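Long-range contact in collectin placenta 1 (Mus musculus, PDB 2OX9), which binds the leukocyte cell-surface glycan Lewis(x) through the C-type lectin carbohydrate-recognition domain of a scavenger receptor: residues 29-42 against 121-133. Residues are numbered along the deposited sequence; the frame is centred on the assembly and turned at random.
Sequences AKLFCEDKSSHLVF and DEINNFICEKERE. With CA (calcium ion), chain L.
Cys33 SG and Cys128 SG, 2.0 Å apart, form the disulfide that ties helix 26-35 to the C-terminal strand 125-131 in this C-type lectin fold. Beside it lies the aromatic packing: the edge of the Phe126 ring meets one face of Phe32 in an offset edge-to-face pair, planes at 65°, while Lys36 NZ sits over the opposite face of Phe32. Ala29 CB lies over a face of Phe126, off-centre, in a CH-pi contact, and Leu40 CD2 touches Phe126 CB. Past the Schellman turn that ends the helix, strand 39-40 pairs antiparallel with strand 125-131: His39 and Glu129 exchange both backbone bonds, and Val41 N donates to Ile127 O at 2.7 Å. Val41 CB packs against Ile127 CG2, the two side chains running the same way, and both rest on Ile52 of helix 46-54. With CG anti to the backbone N (chi1 172°) and the chain extended, Glu129 runs alongside His39 to a calcium ion, which it chelates through OE1 and OE2; Phe42 O, Asn44, Glu48 and two waters are the other ligands. Lys15 NZ also hydrogen-bonds OE2, and calcium and Lys15 probably stabilise the carboxylate's negative charge. Phe42 N donates to Glu129 OE1 at 3.1 Å, nearly along the C-O axis.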
loop_
_atom_site.group_PDB
_atom_site.type_symbol
_atom_site.label_atom_id
_atom_site.label_comp_id
_atom_site.label_asym_id
_atom_site.label_seq_id
_atom_site.Cartn_x
_atom_site.Cartn_y
_atom_site.Cartn_z
ATOM N N ALA A 29 4.209 -9.173 -2.754
ATOM C CA ALA A 29 2.977 -8.465 -3.084
ATOM C C ALA A 29 3.219 -7.623 -4.346
ATOM O O ALA A 29 2.389 -7.566 -5.258
ATOM C CB ALA A 29 2.574 -7.560 -1.921
ATOM N N LYS A 30 4.370 -6.971 -4.375
ATOM C CA LYS A 30 4.775 -6.129 -5.498
ATOM C C LYS A 30 4.832 -6.970 -6.767
ATOM O O LYS A 30 4.404 -6.545 -7.835
ATOM C CB LYS A 30 6.155 -5.539 -5.198
ATOM C CG LYS A 30 6.795 -4.784 -6.345
ATOM C CD LYS A 30 8.026 -4.023 -5.853
ATOM C CE LYS A 30 8.693 -3.256 -6.985
ATOM N NZ LYS A 30 9.750 -2.333 -6.468
ATOM N N LEU A 31 5.356 -8.180 -6.626
ATOM C CA LEU A 31 5.492 -9.103 -7.745
ATOM C C LEU A 31 4.137 -9.579 -8.261
ATOM O O LEU A 31 3.944 -9.729 -9.464
ATOM C CB LEU A 31 6.302 -10.319 -7.317
ATOM C CG LEU A 31 6.685 -11.254 -8.456
ATOM C CD1 LEU A 31 7.953 -10.718 -9.091
ATOM C CD2 LEU A 31 6.900 -12.678 -7.928
ATOM N N PHE A 32 3.215 -9.826 -7.335
ATOM C CA PHE A 32 1.879 -10.304 -7.674
ATOM C C PHE A 32 1.143 -9.300 -8.557
ATOM O O PHE A 32 0.565 -9.666 -9.579
ATOM C CB PHE A 32 1.089 -10.544 -6.387
ATOM C CG PHE A 32 -0.293 -11.073 -6.607
ATOM C CD1 PHE A 32 -0.555 -12.432 -6.486
ATOM C CD2 PHE A 32 -1.345 -10.208 -6.894
ATOM C CE1 PHE A 32 -1.856 -12.926 -6.640
ATOM C CE2 PHE A 32 -2.645 -10.691 -7.049
ATOM C CZ PHE A 32 -2.898 -12.053 -6.920
ATOM N N CYS A 33 1.153 -8.034 -8.154
ATOM C CA CYS A 33 0.487 -6.994 -8.926
ATOM C C CYS A 33 1.130 -6.817 -10.303
ATOM O O CYS A 33 0.441 -6.521 -11.283
ATOM C CB CYS A 33 0.519 -5.650 -8.183
ATOM S SG CYS A 33 -0.404 -5.588 -6.612
ATOM N N GLU A 34 2.446 -6.982 -10.379
ATOM C CA GLU A 34 3.142 -6.835 -11.657
ATOM C C GLU A 34 2.691 -7.924 -12.630
ATOM O O GLU A 34 2.576 -7.688 -13.836
ATOM C CB GLU A 34 4.658 -6.902 -11.451
ATOM C CG GLU A 34 5.202 -5.772 -10.589
ATOM C CD GLU A 34 6.689 -5.902 -10.324
ATOM O OE1 GLU A 34 7.201 -7.039 -10.413
ATOM O OE2 GLU A 34 7.336 -4.875 -10.012
ATOM N N ASP A 35 2.423 -9.113 -12.101
ATOM C CA ASP A 35 1.968 -10.231 -12.921
ATOM C C ASP A 35 0.582 -9.954 -13.492
ATOM O O ASP A 35 0.174 -10.579 -14.476
ATOM C CB ASP A 35 1.938 -11.519 -12.088
ATOM C CG ASP A 35 1.041 -12.599 -12.694
ATOM O OD1 ASP A 35 -0.205 -12.474 -12.622
ATOM O OD2 ASP A 35 1.582 -13.580 -13.245
ATOM N N LYS A 36 -0.136 -9.018 -12.873
ATOM C CA LYS A 36 -1.483 -8.651 -13.312
ATOM C C LYS A 36 -1.460 -7.354 -14.129
ATOM O O LYS A 36 -2.507 -6.791 -14.439
ATOM C CB LYS A 36 -2.396 -8.434 -12.098
ATOM C CG LYS A 36 -2.346 -9.519 -11.046
ATOM C CD LYS A 36 -2.801 -10.859 -11.581
ATOM C CE LYS A 36 -2.648 -11.949 -10.514
ATOM N NZ LYS A 36 -1.214 -12.151 -10.109
ATOM N N SER A 37 -0.266 -6.886 -14.474
ATOM C CA SER A 37 -0.115 -5.641 -15.216
ATOM C C SER A 37 -0.664 -4.490 -14.364
ATOM O O SER A 37 -1.359 -3.605 -14.860
ATOM C CB SER A 37 -0.862 -5.707 -16.555
ATOM O OG SER A 37 -0.323 -6.720 -17.389
ATOM N N SER A 38 -0.335 -4.516 -13.078
ATOM C CA SER A 38 -0.769 -3.488 -12.141
ATOM C C SER A 38 0.365 -3.213 -11.162
ATOM O O SER A 38 1.420 -3.843 -11.239
ATOM C CB SER A 38 -2.017 -3.960 -11.378
ATOM O OG SER A 38 -1.754 -5.105 -10.583
ATOM N N HIS A 39 0.145 -2.280 -10.242
ATOM C CA HIS A 39 1.153 -1.957 -9.241
ATOM C C HIS A 39 0.507 -1.852 -7.862
ATOM O O HIS A 39 -0.703 -1.642 -7.754
ATOM C CB HIS A 39 1.840 -0.629 -9.581
ATOM C CG HIS A 39 0.910 0.542 -9.623
ATOM N ND1 HIS A 39 0.479 1.194 -8.485
ATOM C CD2 HIS A 39 0.298 1.155 -10.663
ATOM C CE1 HIS A 39 -0.361 2.154 -8.824
ATOM N NE2 HIS A 39 -0.487 2.153 -10.139
ATOM N N LEU A 40 1.298 -2.042 -6.811
ATOM C CA LEU A 40 0.751 -1.892 -5.460
ATOM C C LEU A 40 0.169 -0.481 -5.469
ATOM O O LEU A 40 0.802 0.456 -5.945
ATOM C CB LEU A 40 1.853 -2.029 -4.416
ATOM C CG LEU A 40 2.252 -3.476 -4.083
ATOM C CD1 LEU A 40 3.524 -3.485 -3.247
ATOM C CD2 LEU A 40 1.114 -4.154 -3.323
ATOM N N VAL A 41 -1.044 -0.341 -4.950
ATOM C CA VAL A 41 -1.760 0.930 -4.949
ATOM C C VAL A 41 -1.033 2.221 -4.530
ATOM O O VAL A 41 -0.305 2.268 -3.524
ATOM C CB VAL A 41 -3.072 0.806 -4.096
ATOM C CG1 VAL A 41 -2.743 0.911 -2.597
ATOM C CG2 VAL A 41 -4.065 1.873 -4.513
ATOM N N PHE A 42 -1.231 3.262 -5.332
ATOM C CA PHE A 42 -0.687 4.594 -5.053
ATOM C C PHE A 42 -1.911 5.409 -4.640
ATOM O O PHE A 42 -2.842 5.578 -5.422
ATOM C CB PHE A 42 -0.076 5.238 -6.307
ATOM C CG PHE A 42 1.103 4.493 -6.877
ATOM C CD1 PHE A 42 1.605 4.836 -8.133
ATOM C CD2 PHE A 42 1.705 3.451 -6.179
ATOM C CE1 PHE A 42 2.678 4.157 -8.682
ATOM C CE2 PHE A 42 2.787 2.762 -6.725
ATOM C CZ PHE A 42 3.273 3.119 -7.984
ATOM N N ASP A 121 9.201 -7.650 5.760
ATOM C CA ASP A 121 9.020 -9.100 5.781
ATOM C C ASP A 121 7.729 -9.518 6.473
ATOM O O ASP A 121 7.489 -10.707 6.679
ATOM C CB ASP A 121 10.211 -9.790 6.460
ATOM C CG ASP A 121 10.408 -9.347 7.900
ATOM O OD1 ASP A 121 9.480 -9.521 8.722
ATOM O OD2 ASP A 121 11.502 -8.829 8.213
ATOM N N GLU A 122 6.903 -8.539 6.830
ATOM C CA GLU A 122 5.629 -8.806 7.485
ATOM C C GLU A 122 4.634 -9.317 6.448
ATOM O O GLU A 122 4.597 -8.830 5.324
ATOM C CB GLU A 122 5.085 -7.528 8.132
ATOM C CG GLU A 122 3.804 -7.740 8.914
ATOM C CD GLU A 122 4.014 -8.587 10.155
ATOM O OE1 GLU A 122 4.503 -8.039 11.166
ATOM O OE2 GLU A 122 3.704 -9.801 10.116
ATOM N N ILE A 123 3.841 -10.314 6.820
ATOM C CA ILE A 123 2.849 -10.877 5.907
ATOM C C ILE A 123 1.546 -10.082 6.023
ATOM O O ILE A 123 0.883 -10.123 7.057
ATOM C CB ILE A 123 2.563 -12.356 6.245
ATOM C CG1 ILE A 123 3.877 -13.139 6.299
ATOM C CG2 ILE A 123 1.633 -12.961 5.195
ATOM C CD1 ILE A 123 3.804 -14.401 7.135
ATOM N N ASN A 124 1.196 -9.362 4.960
ATOM C CA ASN A 124 -0.019 -8.537 4.903
ATOM C C ASN A 124 -0.823 -8.800 3.631
ATOM O O ASN A 124 -0.324 -9.409 2.694
ATOM C CB ASN A 124 0.351 -7.051 4.879
ATOM C CG ASN A 124 0.714 -6.511 6.239
ATOM O OD1 ASN A 124 1.474 -5.547 6.354
ATOM N ND2 ASN A 124 0.154 -7.107 7.277
ATOM N N ASN A 125 -2.075 -8.343 3.610
ATOM C CA ASN A 125 -2.882 -8.451 2.400
ATOM C C ASN A 125 -2.358 -7.260 1.605
ATOM O O ASN A 125 -1.435 -6.572 2.057
ATOM C CB ASN A 125 -4.376 -8.266 2.692
ATOM C CG ASN A 125 -5.018 -9.515 3.249
ATOM O OD1 ASN A 125 -4.678 -9.963 4.335
ATOM N ND2 ASN A 125 -5.949 -10.091 2.497
ATOM N N PHE A 126 -2.923 -7.001 0.432
ATOM C CA PHE A 126 -2.439 -5.885 -0.357
ATOM C C PHE A 126 -3.472 -5.371 -1.347
ATOM O O PHE A 126 -4.558 -5.939 -1.489
ATOM C CB PHE A 126 -1.148 -6.295 -1.096
ATOM C CG PHE A 126 -1.299 -7.513 -1.963
ATOM C CD1 PHE A 126 -1.710 -7.401 -3.288
ATOM C CD2 PHE A 126 -1.013 -8.782 -1.458
ATOM C CE1 PHE A 126 -1.828 -8.539 -4.099
ATOM C CE2 PHE A 126 -1.128 -9.917 -2.255
ATOM C CZ PHE A 126 -1.535 -9.795 -3.581
ATOM N N ILE A 127 -3.130 -4.286 -2.032
ATOM C CA ILE A 127 -4.047 -3.698 -2.999
ATOM C C ILE A 127 -3.321 -3.371 -4.297
ATOM O O ILE A 127 -2.311 -2.676 -4.278
ATOM C CB ILE A 127 -4.648 -2.374 -2.468
ATOM C CG1 ILE A 127 -5.283 -2.591 -1.091
ATOM C CG2 ILE A 127 -5.693 -1.851 -3.458
ATOM C CD1 ILE A 127 -5.670 -1.305 -0.413
ATOM N N CYS A 128 -3.839 -3.869 -5.416
ATOM C CA CYS A 128 -3.256 -3.584 -6.721
ATOM C C CYS A 128 -4.101 -2.531 -7.418
ATOM O O CYS A 128 -5.315 -2.442 -7.199
ATOM C CB CYS A 128 -3.221 -4.817 -7.622
ATOM S SG CYS A 128 -2.283 -6.264 -7.051
ATOM N N GLU A 129 -3.459 -1.745 -8.275
ATOM C CA GLU A 129 -4.155 -0.704 -9.002
ATOM C C GLU A 129 -3.716 -0.677 -10.466
ATOM O O GLU A 129 -2.542 -0.881 -10.788
ATOM C CB GLU A 129 -3.887 0.661 -8.353
ATOM C CG GLU A 129 -4.419 1.837 -9.157
ATOM C CD GLU A 129 -4.143 3.190 -8.514
ATOM O OE1 GLU A 129 -3.204 3.312 -7.695
ATOM O OE2 GLU A 129 -4.863 4.145 -8.847
ATOM N N LYS A 130 -4.667 -0.433 -11.354
ATOM C CA LYS A 130 -4.348 -0.347 -12.772
ATOM C C LYS A 130 -5.431 0.394 -13.533
ATOM O O LYS A 130 -6.482 0.708 -12.989
ATOM C CB LYS A 130 -4.132 -1.737 -13.378
ATOM C CG LYS A 130 -5.369 -2.622 -13.498
ATOM C CD LYS A 130 -4.970 -3.935 -14.168
ATOM C CE LYS A 130 -6.150 -4.865 -14.404
ATOM N NZ LYS A 130 -5.719 -6.129 -15.089
ATOM N N GLU A 131 -5.158 0.664 -14.804
ATOM C CA GLU A 131 -6.085 1.389 -15.651
ATOM C C GLU A 131 -7.177 0.504 -16.221
ATOM O O GLU A 131 -6.937 -0.638 -16.582
ATOM C CB GLU A 131 -5.318 2.050 -16.797
ATOM C CG GLU A 131 -4.345 3.109 -16.328
ATOM C CD GLU A 131 -3.548 3.703 -17.461
ATOM O OE1 GLU A 131 -4.161 4.095 -18.477
ATOM O OE2 GLU A 131 -2.310 3.786 -17.331
ATOM N N ARG A 132 -8.384 1.037 -16.293
ATOM C CA ARG A 132 -9.486 0.286 -16.860
ATOM C C ARG A 132 -9.275 0.329 -18.363
ATOM O O ARG A 132 -8.955 1.383 -18.909
ATOM C CB ARG A 132 -10.816 0.944 -16.504
ATOM C CG ARG A 132 -12.005 0.418 -17.293
ATOM C CD ARG A 132 -13.299 0.982 -16.740
ATOM N NE ARG A 132 -13.279 2.441 -16.712
ATOM C CZ ARG A 132 -14.138 3.186 -16.023
ATOM N NH1 ARG A 132 -15.092 2.608 -15.301
ATOM N NH2 ARG A 132 -14.043 4.511 -16.059
ATOM N N GLU A 133 -9.431 -0.807 -19.034
ATOM C CA GLU A 133 -9.254 -0.824 -20.479
ATOM C C GLU A 133 -10.523 -1.277 -21.186
ATOM O O GLU A 133 -11.029 -0.582 -22.066
ATOM C CB GLU A 133 -8.092 -1.733 -20.874
ATOM C CG GLU A 133 -7.684 -1.564 -22.329
ATOM C CD GLU A 133 -6.483 -2.409 -22.714
ATOM O OE1 GLU A 133 -6.582 -3.656 -22.667
ATOM O OE2 GLU A 133 -5.437 -1.824 -23.069
HETATM CA CA CA L . -3.948 5.924 -7.398
HETATM O O HOH W 1 -4.960 7.142 -8.980
HETATM O O HOH W 2 -2.084 6.121 -8.852
#